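Local coordinates for protein endoglucanase (Humicola insolens, PDB 1DYS) that hydrolyses internal beta-1,4-glucosidic linkages of cellulose as a family 6 endoglucanase, contributing to the breakdown of plant biomass, at residues A[177-183]-A[213-219]. Coordinates in Å, arbitrary orientation, origin at the centre of the assembly. Residues are numbered along the deposited sequence.
Sequences LYLDVAN and IRGFSSN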
loop_
_atom_site.group_PDB
_atom_site.type_symbol
_atom_site.label_atom_id
_atom_site.label_comp_id
_atom_site.label_asym_id
_atom_site.label_seq_id
_atom_site.Cartn_x
_atom_site.Cartn_y
_atom_site.Cartn_z
ATOM N N LEU A 177 -18.671 -17.342 9.737
ATOM C CA LEU A 177 -18.085 -16.036 10.040
ATOM C C LEU A 177 -17.406 -15.995 11.376
ATOM O O LEU A 177 -17.957 -16.386 12.397
ATOM C CB LEU A 177 -19.191 -14.979 9.950
ATOM C CG LEU A 177 -19.912 -14.880 8.601
ATOM C CD1 LEU A 177 -21.049 -13.864 8.685
ATOM C CD2 LEU A 177 -18.948 -14.505 7.485
ATOM N N TYR A 178 -16.172 -15.456 11.383
ATOM C CA TYR A 178 -15.400 -15.275 12.596
ATOM C C TYR A 178 -15.035 -13.806 12.678
ATOM O O TYR A 178 -14.261 -13.280 11.863
ATOM C CB TYR A 178 -14.155 -16.177 12.559
ATOM C CG TYR A 178 -14.452 -17.676 12.652
ATOM C CD1 TYR A 178 -14.557 -18.263 13.916
ATOM C CD2 TYR A 178 -14.626 -18.448 11.533
ATOM C CE1 TYR A 178 -14.799 -19.628 14.032
ATOM C CE2 TYR A 178 -14.902 -19.802 11.626
ATOM C CZ TYR A 178 -14.988 -20.369 12.875
ATOM O OH TYR A 178 -15.239 -21.718 12.910
ATOM N N LEU A 179 -15.600 -13.071 13.618
ATOM C CA LEU A 179 -15.373 -11.639 13.811
ATOM C C LEU A 179 -14.104 -11.413 14.604
ATOM O O LEU A 179 -13.901 -11.960 15.698
ATOM C CB LEU A 179 -16.636 -11.042 14.467
ATOM C CG LEU A 179 -16.637 -9.571 14.814
ATOM C CD1 LEU A 179 -16.461 -8.721 13.553
ATOM C CD2 LEU A 179 -17.957 -9.207 15.516
ATOM N N ASP A 180 -13.193 -10.610 14.020
ATOM C CA ASP A 180 -11.870 -10.494 14.644
ATOM C C ASP A 180 -11.909 -9.759 15.953
ATOM O O ASP A 180 -12.623 -8.766 16.054
ATOM C CB ASP A 180 -10.895 -9.809 13.639
ATOM C CG ASP A 180 -9.533 -9.924 14.312
ATOM O OD1 ASP A 180 -8.998 -11.008 14.274
ATOM O OD2 ASP A 180 -9.061 -8.949 14.901
ATOM N N VAL A 181 -11.246 -10.294 16.992
ATOM C CA VAL A 181 -11.136 -9.613 18.266
ATOM C C VAL A 181 -9.669 -9.446 18.668
ATOM O O VAL A 181 -9.276 -9.462 19.840
ATOM C CB VAL A 181 -11.974 -10.272 19.385
ATOM C CG1 VAL A 181 -13.436 -10.313 18.997
ATOM C CG2 VAL A 181 -11.554 -11.738 19.550
ATOM N N ALA A 182 -8.827 -8.986 17.728
ATOM C CA ALA A 182 -7.446 -8.573 17.991
ATOM C C ALA A 182 -6.619 -9.669 18.631
ATOM O O ALA A 182 -6.493 -10.745 18.070
ATOM C CB ALA A 182 -7.491 -7.296 18.836
ATOM N N ASN A 183 -6.004 -9.429 19.800
ATOM C CA ASN A 183 -5.211 -10.497 20.430
ATOM C C ASN A 183 -5.333 -10.265 21.931
ATOM O O ASN A 183 -5.760 -9.186 22.371
ATOM C CB ASN A 183 -3.772 -10.535 19.950
ATOM C CG ASN A 183 -2.982 -9.365 20.454
ATOM O OD1 ASN A 183 -2.292 -9.476 21.472
ATOM N ND2 ASN A 183 -3.054 -8.229 19.775
ATOM N N ILE A 213 -22.997 -15.158 13.669
ATOM C CA ILE A 213 -21.595 -15.409 13.408
ATOM C C ILE A 213 -21.278 -16.729 14.138
ATOM O O ILE A 213 -22.016 -17.081 15.079
ATOM C CB ILE A 213 -20.623 -14.322 13.879
ATOM C CG1 ILE A 213 -20.669 -14.116 15.391
ATOM C CG2 ILE A 213 -20.922 -13.041 13.076
ATOM C CD1 ILE A 213 -19.883 -12.895 15.872
ATOM N N ARG A 214 -20.230 -17.420 13.689
ATOM C CA ARG A 214 -19.860 -18.635 14.431
ATOM C C ARG A 214 -19.088 -18.283 15.684
ATOM O O ARG A 214 -19.119 -18.947 16.718
ATOM C CB ARG A 214 -19.034 -19.560 13.527
ATOM C CG ARG A 214 -18.258 -20.646 14.270
ATOM C CD ARG A 214 -19.206 -21.658 14.911
ATOM N NE ARG A 214 -18.399 -22.752 15.494
ATOM C CZ ARG A 214 -19.018 -23.760 16.136
ATOM N NH1 ARG A 214 -20.341 -23.783 16.277
ATOM N NH2 ARG A 214 -18.270 -24.727 16.656
ATOM N N GLY A 215 -18.323 -17.192 15.606
ATOM C CA GLY A 215 -17.480 -16.770 16.672
ATOM C C GLY A 215 -16.421 -15.769 16.192
ATOM O O GLY A 215 -16.805 -14.793 15.560
ATOM N N PHE A 216 -15.211 -15.942 16.704
ATOM C CA PHE A 216 -14.198 -14.891 16.625
ATOM C C PHE A 216 -12.837 -15.350 16.122
ATOM O O PHE A 216 -12.588 -16.550 16.212
ATOM C CB PHE A 216 -13.963 -14.279 18.053
ATOM C CG PHE A 216 -15.310 -13.982 18.705
ATOM C CD1 PHE A 216 -16.039 -12.892 18.286
ATOM C CD2 PHE A 216 -15.852 -14.869 19.639
ATOM C CE1 PHE A 216 -17.298 -12.623 18.799
ATOM C CE2 PHE A 216 -17.101 -14.589 20.155
ATOM C CZ PHE A 216 -17.826 -13.494 19.742
ATOM N N SER A 217 -11.973 -14.402 15.733
ATOM C CA SER A 217 -10.603 -14.808 15.406
ATOM C C SER A 217 -9.673 -13.991 16.299
ATOM O O SER A 217 -10.058 -12.905 16.738
ATOM C CB SER A 217 -10.271 -14.597 13.925
ATOM O OG SER A 217 -10.491 -13.238 13.502
ATOM N N SER A 218 -8.471 -14.512 16.555
ATOM C CA SER A 218 -7.512 -13.756 17.372
ATOM C C SER A 218 -6.093 -14.127 16.977
ATOM O O SER A 218 -5.844 -15.149 16.331
ATOM C CB SER A 218 -7.765 -14.001 18.855
ATOM O OG SER A 218 -7.333 -15.314 19.194
ATOM N N ASN A 219 -5.177 -13.231 17.365
ATOM C CA ASN A 219 -3.754 -13.363 17.097
ATOM C C ASN A 219 -3.430 -13.198 15.615
ATOM O O ASN A 219 -2.284 -13.572 15.235
ATOM C CB ASN A 219 -3.186 -14.708 17.600
ATOM C CG ASN A 219 -1.729 -14.632 18.056
ATOM O OD1 ASN A 219 -1.428 -13.655 18.741
ATOM N ND2 ASN A 219 -0.953 -15.649 17.682
#
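Leu-177 O accepts hydrogen bonds from two successive amides at the start of strand 215-218: Arg-214 N at 2.8 Å and, weakly, Gly-215 N at 3.3 Å. A CB on Gly-215 would run into the Arg-214 carbonyl O, which calls for glycine. The Tyr-178 ring packs beside it with Arg-214 CB over one face; Asp-304 takes a hydrogen bond from Tyr-178 OH and a salt bridge from Arg-214. Parallel pairing follows between strongly twisted strands (axes at 51°), Leu-179 N to Gly-215 O (2.9 Å), Ser-217 N to Leu-179 O (3.1 Å) and Val-181 N to Ser-217 O (2.9 Å). Leu-179 packs against Ile-213 and Phe-216, which reaches Met-254 of helix 243-255. On the other face Ser-217 OG donates to Asp-180 OD1 (2.8 Å), while Asp-180 OD2 takes Ala-182 N (2.8 Å) in an Asx turn and also the amide of Asp-139, the likely proton donor. The turn leads to Asn-183, a probable substrate-binding residue: neighbouring strands joined by a helical crossover, their C-terminal ends facing the active site, as in the distorted beta/alpha barrel of family 6 glycoside hydrolases.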